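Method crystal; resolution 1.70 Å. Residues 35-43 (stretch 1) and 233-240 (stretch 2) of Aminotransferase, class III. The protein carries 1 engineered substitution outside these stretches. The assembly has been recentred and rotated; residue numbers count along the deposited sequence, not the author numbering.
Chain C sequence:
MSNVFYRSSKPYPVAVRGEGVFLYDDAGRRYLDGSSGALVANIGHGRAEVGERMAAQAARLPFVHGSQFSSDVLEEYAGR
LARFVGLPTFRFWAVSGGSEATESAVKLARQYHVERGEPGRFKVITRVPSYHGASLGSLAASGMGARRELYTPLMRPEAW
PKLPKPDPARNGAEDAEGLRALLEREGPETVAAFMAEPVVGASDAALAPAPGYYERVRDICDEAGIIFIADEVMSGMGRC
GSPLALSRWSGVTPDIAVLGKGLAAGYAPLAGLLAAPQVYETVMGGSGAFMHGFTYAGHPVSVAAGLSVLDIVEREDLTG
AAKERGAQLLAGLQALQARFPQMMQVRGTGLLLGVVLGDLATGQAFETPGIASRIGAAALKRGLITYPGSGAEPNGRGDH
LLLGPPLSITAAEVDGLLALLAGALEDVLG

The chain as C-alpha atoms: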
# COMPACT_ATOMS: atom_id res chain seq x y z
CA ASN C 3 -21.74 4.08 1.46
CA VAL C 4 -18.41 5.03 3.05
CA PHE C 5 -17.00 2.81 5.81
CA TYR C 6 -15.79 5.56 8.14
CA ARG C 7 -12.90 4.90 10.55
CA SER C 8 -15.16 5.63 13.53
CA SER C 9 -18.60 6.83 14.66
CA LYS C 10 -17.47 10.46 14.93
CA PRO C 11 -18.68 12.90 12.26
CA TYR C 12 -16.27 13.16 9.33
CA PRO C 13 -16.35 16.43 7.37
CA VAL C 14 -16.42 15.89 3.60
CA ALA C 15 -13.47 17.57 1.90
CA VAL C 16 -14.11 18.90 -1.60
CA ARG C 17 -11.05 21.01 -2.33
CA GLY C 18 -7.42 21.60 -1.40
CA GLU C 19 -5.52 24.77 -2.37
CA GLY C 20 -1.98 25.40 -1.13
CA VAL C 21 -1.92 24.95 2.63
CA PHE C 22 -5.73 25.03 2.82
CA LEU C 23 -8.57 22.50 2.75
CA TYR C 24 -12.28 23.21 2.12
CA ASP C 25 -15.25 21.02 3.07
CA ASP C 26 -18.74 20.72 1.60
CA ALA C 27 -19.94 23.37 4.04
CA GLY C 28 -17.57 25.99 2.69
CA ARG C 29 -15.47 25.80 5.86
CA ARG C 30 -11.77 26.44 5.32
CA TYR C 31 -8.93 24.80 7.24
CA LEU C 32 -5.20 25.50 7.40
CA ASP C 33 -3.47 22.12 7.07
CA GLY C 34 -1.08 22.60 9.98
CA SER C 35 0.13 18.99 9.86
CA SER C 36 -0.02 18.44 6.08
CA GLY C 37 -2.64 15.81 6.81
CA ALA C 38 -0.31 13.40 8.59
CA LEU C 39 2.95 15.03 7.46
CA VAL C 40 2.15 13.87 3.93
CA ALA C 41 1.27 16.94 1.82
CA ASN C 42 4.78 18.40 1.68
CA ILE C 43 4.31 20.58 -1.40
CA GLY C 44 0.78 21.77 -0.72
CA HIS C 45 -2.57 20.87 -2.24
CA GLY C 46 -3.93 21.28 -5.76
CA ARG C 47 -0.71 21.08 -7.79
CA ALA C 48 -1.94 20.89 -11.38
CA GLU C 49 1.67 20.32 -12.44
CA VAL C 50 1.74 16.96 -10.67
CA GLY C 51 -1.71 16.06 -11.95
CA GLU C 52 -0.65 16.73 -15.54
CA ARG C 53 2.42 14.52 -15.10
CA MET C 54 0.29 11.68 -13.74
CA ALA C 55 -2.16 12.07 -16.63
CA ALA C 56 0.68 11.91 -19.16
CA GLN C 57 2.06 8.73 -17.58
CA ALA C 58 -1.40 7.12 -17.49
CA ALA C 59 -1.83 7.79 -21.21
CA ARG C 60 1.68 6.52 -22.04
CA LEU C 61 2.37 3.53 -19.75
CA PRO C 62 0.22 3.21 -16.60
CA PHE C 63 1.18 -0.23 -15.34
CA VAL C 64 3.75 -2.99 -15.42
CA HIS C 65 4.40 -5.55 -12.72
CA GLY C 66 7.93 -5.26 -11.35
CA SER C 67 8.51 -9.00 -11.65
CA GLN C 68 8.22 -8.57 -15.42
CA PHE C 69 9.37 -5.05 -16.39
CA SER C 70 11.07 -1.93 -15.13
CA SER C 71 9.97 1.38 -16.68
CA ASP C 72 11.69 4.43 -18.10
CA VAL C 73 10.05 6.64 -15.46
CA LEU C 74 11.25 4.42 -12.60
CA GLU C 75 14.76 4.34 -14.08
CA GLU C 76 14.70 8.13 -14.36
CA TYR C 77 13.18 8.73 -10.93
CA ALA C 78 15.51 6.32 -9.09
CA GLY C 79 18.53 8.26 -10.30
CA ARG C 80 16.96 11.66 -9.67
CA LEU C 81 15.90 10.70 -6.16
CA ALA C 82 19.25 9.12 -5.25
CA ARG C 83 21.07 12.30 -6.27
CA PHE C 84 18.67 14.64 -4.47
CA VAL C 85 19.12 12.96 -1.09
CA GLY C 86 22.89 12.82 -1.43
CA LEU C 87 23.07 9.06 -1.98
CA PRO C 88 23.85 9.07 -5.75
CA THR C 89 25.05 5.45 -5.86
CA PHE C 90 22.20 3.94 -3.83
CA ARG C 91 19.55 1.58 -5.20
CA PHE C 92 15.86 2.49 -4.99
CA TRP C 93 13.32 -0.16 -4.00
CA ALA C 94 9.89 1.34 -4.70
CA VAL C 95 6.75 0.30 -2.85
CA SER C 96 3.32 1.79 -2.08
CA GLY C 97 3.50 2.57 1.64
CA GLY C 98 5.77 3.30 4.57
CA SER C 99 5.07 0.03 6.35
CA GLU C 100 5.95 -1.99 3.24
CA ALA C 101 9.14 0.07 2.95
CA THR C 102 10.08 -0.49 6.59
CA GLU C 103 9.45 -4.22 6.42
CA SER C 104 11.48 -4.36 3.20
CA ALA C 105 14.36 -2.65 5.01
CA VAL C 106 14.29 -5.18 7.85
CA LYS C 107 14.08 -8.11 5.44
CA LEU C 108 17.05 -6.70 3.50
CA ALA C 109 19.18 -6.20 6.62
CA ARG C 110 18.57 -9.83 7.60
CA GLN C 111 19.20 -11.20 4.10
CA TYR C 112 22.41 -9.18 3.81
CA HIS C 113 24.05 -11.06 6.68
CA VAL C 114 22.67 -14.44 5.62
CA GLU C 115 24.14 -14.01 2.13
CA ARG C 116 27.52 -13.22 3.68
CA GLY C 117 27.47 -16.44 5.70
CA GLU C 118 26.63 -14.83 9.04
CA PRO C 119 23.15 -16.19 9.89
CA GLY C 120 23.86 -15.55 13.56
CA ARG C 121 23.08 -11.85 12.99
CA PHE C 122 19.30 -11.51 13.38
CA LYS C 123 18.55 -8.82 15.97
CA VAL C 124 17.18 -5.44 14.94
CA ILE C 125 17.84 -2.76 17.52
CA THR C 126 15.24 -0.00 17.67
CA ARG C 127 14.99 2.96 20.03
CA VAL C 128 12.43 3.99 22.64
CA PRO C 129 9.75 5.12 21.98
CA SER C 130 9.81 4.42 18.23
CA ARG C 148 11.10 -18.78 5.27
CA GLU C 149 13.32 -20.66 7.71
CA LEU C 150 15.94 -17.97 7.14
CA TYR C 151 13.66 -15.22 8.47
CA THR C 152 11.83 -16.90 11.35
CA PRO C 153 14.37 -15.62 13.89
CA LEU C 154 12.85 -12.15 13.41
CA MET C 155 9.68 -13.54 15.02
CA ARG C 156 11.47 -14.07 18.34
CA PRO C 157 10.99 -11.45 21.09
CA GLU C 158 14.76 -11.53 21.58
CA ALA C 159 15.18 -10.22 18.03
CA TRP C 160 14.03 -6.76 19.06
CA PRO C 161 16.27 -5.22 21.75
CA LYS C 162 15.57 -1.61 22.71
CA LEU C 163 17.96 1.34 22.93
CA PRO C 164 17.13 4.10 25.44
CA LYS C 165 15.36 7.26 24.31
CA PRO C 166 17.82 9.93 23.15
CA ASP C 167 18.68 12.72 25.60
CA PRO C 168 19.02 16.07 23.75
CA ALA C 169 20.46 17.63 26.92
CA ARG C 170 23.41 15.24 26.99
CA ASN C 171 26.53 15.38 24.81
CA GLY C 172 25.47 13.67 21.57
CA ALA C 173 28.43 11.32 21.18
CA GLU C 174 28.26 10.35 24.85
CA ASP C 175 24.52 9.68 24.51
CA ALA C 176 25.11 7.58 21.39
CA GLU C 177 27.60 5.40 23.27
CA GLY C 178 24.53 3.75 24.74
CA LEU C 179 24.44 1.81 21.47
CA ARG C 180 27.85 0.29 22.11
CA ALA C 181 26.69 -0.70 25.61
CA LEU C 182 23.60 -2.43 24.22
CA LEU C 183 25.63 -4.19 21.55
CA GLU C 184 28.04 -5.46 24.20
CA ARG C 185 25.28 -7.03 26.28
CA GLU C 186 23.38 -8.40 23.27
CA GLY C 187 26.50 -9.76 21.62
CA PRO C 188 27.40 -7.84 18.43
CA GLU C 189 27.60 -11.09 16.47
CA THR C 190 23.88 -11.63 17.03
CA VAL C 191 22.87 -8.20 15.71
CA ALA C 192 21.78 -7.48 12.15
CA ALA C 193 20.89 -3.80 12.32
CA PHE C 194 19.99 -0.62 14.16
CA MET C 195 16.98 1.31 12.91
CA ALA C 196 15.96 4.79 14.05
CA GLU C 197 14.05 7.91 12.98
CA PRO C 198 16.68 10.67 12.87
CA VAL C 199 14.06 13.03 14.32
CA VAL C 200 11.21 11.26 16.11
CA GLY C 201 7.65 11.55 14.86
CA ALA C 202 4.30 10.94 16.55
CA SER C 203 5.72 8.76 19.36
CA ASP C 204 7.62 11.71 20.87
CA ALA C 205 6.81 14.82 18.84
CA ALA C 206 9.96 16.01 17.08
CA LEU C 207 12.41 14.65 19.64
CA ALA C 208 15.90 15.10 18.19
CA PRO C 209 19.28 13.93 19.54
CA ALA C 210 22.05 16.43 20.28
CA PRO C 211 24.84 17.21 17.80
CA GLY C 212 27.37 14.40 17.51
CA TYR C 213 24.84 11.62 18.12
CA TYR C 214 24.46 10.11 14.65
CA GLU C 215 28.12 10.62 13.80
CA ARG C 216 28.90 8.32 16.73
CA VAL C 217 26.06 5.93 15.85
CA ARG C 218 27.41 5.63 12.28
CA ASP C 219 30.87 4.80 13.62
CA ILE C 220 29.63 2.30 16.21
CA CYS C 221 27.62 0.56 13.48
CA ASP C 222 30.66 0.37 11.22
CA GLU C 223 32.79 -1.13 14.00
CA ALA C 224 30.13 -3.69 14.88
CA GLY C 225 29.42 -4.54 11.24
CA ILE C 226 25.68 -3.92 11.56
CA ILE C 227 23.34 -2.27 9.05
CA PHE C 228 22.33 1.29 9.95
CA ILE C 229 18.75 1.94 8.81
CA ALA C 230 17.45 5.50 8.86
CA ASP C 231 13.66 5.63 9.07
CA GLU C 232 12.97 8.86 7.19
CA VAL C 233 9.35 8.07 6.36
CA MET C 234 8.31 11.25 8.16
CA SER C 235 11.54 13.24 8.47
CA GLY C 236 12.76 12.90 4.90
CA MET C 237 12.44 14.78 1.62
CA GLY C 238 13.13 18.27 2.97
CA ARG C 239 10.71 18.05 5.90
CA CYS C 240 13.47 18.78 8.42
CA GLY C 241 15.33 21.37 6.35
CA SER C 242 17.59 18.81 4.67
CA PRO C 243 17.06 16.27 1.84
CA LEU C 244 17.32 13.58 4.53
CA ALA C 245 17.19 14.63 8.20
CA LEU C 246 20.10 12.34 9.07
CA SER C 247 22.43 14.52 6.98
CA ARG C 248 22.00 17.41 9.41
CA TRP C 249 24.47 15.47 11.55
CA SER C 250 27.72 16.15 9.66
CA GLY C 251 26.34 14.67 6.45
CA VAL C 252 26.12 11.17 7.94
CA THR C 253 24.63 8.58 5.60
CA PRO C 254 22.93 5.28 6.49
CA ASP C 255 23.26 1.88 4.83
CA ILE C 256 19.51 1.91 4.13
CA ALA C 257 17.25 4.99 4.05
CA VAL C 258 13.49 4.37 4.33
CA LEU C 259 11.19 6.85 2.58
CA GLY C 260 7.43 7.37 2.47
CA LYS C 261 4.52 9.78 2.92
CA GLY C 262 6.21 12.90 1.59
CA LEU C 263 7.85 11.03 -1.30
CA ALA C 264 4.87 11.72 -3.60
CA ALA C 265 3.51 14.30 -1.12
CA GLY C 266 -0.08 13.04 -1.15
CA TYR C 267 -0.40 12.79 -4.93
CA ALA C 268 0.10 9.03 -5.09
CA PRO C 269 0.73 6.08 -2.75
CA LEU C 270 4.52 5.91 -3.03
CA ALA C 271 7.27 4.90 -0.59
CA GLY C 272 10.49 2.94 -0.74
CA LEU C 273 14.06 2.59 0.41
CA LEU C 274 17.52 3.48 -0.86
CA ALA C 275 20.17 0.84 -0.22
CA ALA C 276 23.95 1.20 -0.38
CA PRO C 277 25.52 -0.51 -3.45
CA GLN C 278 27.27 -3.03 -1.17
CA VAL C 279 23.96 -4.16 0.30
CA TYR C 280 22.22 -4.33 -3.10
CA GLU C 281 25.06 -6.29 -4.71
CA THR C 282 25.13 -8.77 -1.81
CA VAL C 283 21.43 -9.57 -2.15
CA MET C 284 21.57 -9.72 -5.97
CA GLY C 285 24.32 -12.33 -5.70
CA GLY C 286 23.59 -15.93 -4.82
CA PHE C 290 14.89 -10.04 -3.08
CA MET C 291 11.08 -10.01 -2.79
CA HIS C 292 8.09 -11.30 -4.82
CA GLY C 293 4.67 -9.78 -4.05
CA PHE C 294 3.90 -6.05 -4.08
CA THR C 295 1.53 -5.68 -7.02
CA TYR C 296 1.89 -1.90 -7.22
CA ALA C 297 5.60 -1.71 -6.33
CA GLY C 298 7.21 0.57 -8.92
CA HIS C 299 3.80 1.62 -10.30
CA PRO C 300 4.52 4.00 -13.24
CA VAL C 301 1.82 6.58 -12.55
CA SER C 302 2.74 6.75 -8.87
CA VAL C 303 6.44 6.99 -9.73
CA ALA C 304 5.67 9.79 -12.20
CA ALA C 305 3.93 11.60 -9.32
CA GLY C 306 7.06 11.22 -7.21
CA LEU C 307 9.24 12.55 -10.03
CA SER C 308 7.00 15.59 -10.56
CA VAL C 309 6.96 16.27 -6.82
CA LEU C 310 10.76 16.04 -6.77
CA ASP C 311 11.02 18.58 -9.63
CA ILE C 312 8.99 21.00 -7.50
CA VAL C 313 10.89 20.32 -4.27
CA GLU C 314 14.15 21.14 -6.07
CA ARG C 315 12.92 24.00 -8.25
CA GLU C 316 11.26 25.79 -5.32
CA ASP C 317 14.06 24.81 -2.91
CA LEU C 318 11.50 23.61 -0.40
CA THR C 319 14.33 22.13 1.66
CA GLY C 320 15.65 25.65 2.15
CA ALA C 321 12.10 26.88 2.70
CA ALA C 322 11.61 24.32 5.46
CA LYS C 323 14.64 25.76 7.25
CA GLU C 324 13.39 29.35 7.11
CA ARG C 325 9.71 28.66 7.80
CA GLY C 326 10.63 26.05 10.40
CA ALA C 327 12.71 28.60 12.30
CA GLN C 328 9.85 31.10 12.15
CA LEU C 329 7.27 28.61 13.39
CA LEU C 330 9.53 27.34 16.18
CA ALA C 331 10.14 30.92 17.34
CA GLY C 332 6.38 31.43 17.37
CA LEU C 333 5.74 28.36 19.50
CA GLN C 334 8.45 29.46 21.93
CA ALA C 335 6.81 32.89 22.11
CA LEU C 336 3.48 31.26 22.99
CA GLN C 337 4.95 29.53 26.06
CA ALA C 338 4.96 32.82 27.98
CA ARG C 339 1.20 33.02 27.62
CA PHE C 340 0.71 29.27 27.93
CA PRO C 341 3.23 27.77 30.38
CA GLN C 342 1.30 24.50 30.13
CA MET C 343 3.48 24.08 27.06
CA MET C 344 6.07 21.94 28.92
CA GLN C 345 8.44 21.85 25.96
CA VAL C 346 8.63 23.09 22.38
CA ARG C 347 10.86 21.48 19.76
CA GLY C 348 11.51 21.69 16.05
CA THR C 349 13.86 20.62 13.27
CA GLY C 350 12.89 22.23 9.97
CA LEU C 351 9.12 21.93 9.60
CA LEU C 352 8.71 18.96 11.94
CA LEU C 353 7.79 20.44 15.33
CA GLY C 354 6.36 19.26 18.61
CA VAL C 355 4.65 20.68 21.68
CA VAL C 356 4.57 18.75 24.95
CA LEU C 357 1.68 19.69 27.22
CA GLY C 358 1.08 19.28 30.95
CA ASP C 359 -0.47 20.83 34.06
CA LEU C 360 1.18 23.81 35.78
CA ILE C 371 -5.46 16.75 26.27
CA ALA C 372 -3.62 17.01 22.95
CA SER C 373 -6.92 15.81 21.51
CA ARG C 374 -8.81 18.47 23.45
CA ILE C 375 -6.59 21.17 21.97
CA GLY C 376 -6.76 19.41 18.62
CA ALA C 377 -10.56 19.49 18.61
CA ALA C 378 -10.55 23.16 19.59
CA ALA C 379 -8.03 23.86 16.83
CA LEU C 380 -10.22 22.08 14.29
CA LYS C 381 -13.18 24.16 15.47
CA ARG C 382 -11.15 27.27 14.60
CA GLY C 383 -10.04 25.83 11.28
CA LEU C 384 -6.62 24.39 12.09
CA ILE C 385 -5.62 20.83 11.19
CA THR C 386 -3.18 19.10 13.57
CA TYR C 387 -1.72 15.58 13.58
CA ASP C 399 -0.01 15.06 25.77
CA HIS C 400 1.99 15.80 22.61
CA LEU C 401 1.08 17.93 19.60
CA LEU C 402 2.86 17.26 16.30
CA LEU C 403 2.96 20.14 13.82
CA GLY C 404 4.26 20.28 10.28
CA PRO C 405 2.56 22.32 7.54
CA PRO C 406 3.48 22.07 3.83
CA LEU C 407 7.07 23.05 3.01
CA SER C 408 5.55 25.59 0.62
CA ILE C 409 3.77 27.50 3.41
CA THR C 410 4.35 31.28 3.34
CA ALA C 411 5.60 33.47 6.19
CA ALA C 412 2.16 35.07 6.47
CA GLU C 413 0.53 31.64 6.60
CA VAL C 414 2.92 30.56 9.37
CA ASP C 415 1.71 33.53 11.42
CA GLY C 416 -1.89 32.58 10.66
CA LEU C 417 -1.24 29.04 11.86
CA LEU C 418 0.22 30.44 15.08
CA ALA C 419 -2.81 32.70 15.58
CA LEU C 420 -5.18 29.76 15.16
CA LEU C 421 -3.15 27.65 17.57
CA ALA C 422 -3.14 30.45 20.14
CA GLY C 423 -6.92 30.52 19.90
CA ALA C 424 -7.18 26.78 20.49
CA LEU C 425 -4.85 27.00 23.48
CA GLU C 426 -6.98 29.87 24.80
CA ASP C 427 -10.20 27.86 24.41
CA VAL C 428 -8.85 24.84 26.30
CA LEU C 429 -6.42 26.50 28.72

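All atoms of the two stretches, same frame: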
# COMPACT_ATOMS: atom_id res chain seq x y z
N SER C 35 -0.67 20.21 9.77
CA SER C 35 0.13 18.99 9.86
C SER C 35 0.24 18.28 8.51
O SER C 35 0.62 17.11 8.45
CB SER C 35 -0.49 18.03 10.88
OG SER C 35 -1.81 17.70 10.51
N SER C 36 -0.08 19.00 7.43
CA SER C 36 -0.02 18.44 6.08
C SER C 36 -0.74 17.10 6.07
O SER C 36 -0.25 16.12 5.50
CB SER C 36 1.44 18.24 5.64
OG SER C 36 2.19 19.44 5.80
N GLY C 37 -1.90 17.06 6.70
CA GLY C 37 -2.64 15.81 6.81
C GLY C 37 -1.97 15.07 7.95
O GLY C 37 -2.25 15.32 9.13
N ALA C 38 -1.06 14.16 7.61
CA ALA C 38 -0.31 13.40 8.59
C ALA C 38 1.14 13.49 8.13
O ALA C 38 1.82 12.48 7.94
CB ALA C 38 -0.77 11.95 8.62
N LEU C 39 1.60 14.73 7.95
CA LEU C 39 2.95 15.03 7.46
C LEU C 39 3.16 14.34 6.12
O LEU C 39 4.21 13.74 5.86
CB LEU C 39 4.01 14.61 8.49
CG LEU C 39 4.30 15.71 9.52
CD1 LEU C 39 3.07 16.00 10.36
CD2 LEU C 39 5.45 15.27 10.40
N VAL C 40 2.15 14.46 5.26
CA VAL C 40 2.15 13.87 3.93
C VAL C 40 2.21 14.91 2.80
O VAL C 40 3.03 14.79 1.89
CB VAL C 40 0.86 13.02 3.71
CG1 VAL C 40 0.76 12.60 2.24
CG2 VAL C 40 0.87 11.80 4.61
N ALA C 41 1.35 15.92 2.87
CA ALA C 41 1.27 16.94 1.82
C ALA C 41 2.37 17.99 1.85
O ALA C 41 2.12 19.19 2.03
CB ALA C 41 -0.10 17.62 1.87
N ASN C 42 3.60 17.54 1.64
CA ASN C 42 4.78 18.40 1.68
C ASN C 42 4.84 19.58 0.72
O ASN C 42 5.44 20.60 1.04
CB ASN C 42 6.04 17.56 1.51
CG ASN C 42 6.31 16.66 2.71
OD1 ASN C 42 5.48 16.55 3.62
ND2 ASN C 42 7.46 16.01 2.72
N ILE C 43 4.24 19.47 -0.47
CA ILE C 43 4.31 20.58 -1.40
C ILE C 43 3.00 21.35 -1.56
O ILE C 43 2.85 22.17 -2.47
CB ILE C 43 4.83 20.13 -2.79
CG1 ILE C 43 3.80 19.25 -3.50
CG2 ILE C 43 6.13 19.36 -2.60
CD1 ILE C 43 4.19 18.91 -4.94
N VAL C 233 10.70 8.03 6.91
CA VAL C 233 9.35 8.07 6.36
C VAL C 233 8.66 9.40 6.65
O VAL C 233 7.92 9.92 5.81
CB VAL C 233 8.48 6.90 6.90
CG1 VAL C 233 7.05 7.04 6.41
CG2 VAL C 233 9.06 5.57 6.42
N MET C 234 8.92 9.97 7.82
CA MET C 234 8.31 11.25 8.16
C MET C 234 9.27 12.43 8.09
O MET C 234 8.87 13.54 7.72
CB MET C 234 7.70 11.19 9.56
CG MET C 234 6.96 12.45 9.95
SD MET C 234 6.22 12.32 11.59
CE MET C 234 5.23 10.79 11.35
N SER C 235 10.53 12.19 8.44
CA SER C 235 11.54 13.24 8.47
C SER C 235 12.27 13.54 7.17
O SER C 235 13.01 14.52 7.09
CB SER C 235 12.60 12.89 9.52
OG SER C 235 13.31 11.72 9.13
N GLY C 236 12.07 12.70 6.16
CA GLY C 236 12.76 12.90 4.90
C GLY C 236 12.15 13.85 3.89
O GLY C 236 11.13 14.49 4.13
N MET C 237 12.83 13.95 2.75
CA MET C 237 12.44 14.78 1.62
C MET C 237 12.25 16.27 1.90
O MET C 237 11.29 16.89 1.43
CB MET C 237 11.19 14.19 0.96
CG MET C 237 11.37 12.74 0.46
SD MET C 237 12.87 12.41 -0.54
CE MET C 237 13.91 11.71 0.68
N GLY C 238 13.18 16.85 2.66
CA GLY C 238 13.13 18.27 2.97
C GLY C 238 12.36 18.69 4.20
O GLY C 238 12.52 19.82 4.68
N ARG C 239 11.53 17.79 4.72
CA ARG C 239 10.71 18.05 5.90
C ARG C 239 11.47 18.74 7.03
O ARG C 239 11.00 19.71 7.62
CB ARG C 239 10.14 16.71 6.40
CG ARG C 239 9.07 16.81 7.46
CD ARG C 239 7.70 17.04 6.83
NE ARG C 239 7.11 18.24 7.39
CZ ARG C 239 6.01 18.83 6.97
NH1 ARG C 239 5.30 18.34 5.95
NH2 ARG C 239 5.62 19.94 7.56
N CYS C 240 12.66 18.23 7.34
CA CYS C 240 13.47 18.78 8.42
C CYS C 240 14.56 19.76 7.99
O CYS C 240 15.56 19.92 8.68
CB CYS C 240 14.08 17.64 9.23
SG CYS C 240 12.86 16.66 10.15
O HOH W 1 8.70 16.53 0.22

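The polar centre of the contact is the guanidinium of Arg 239. Its NH1 donates to Asn 42 OD1 at 2.9 Å, with an N-H...acceptor angle of 141°, and also to Ser 36 OG at 3.3 Å. The second bond is weak by its length, although its angle of 155° is the straighter of the two. Both acceptors lie at the guanidinium edge, near its plane, where the N-H bonds point, so one terminal nitrogen serves two residues of stretch 1. NE and NH2 are hydrogen-bonded elsewhere in the structure.

The amide of Asn 42 works on both sides. While OD1 accepts from Arg 239, ND2 donates to water 1 at 2.8 Å, and this water donates in turn to Met 237 O at 2.9 Å. The water is needed for the link, since Asn 42 ND2 and Met 237 O are 4.1 Å apart, beyond direct bonding range.

Packing completes the contact through Leu 39. Its CG sits over one face of the guanidinium, 4.3 Å from Arg 239 NE, leaving the edge free for the hydrogen bonds. Leu 39 CD2 meets Met 234 CG at 3.2 Å, a tight approach for two apolar carbons. Met 237 adds little side-chain packing: its CA-to-CB bond points toward stretch 1, but its end leads away.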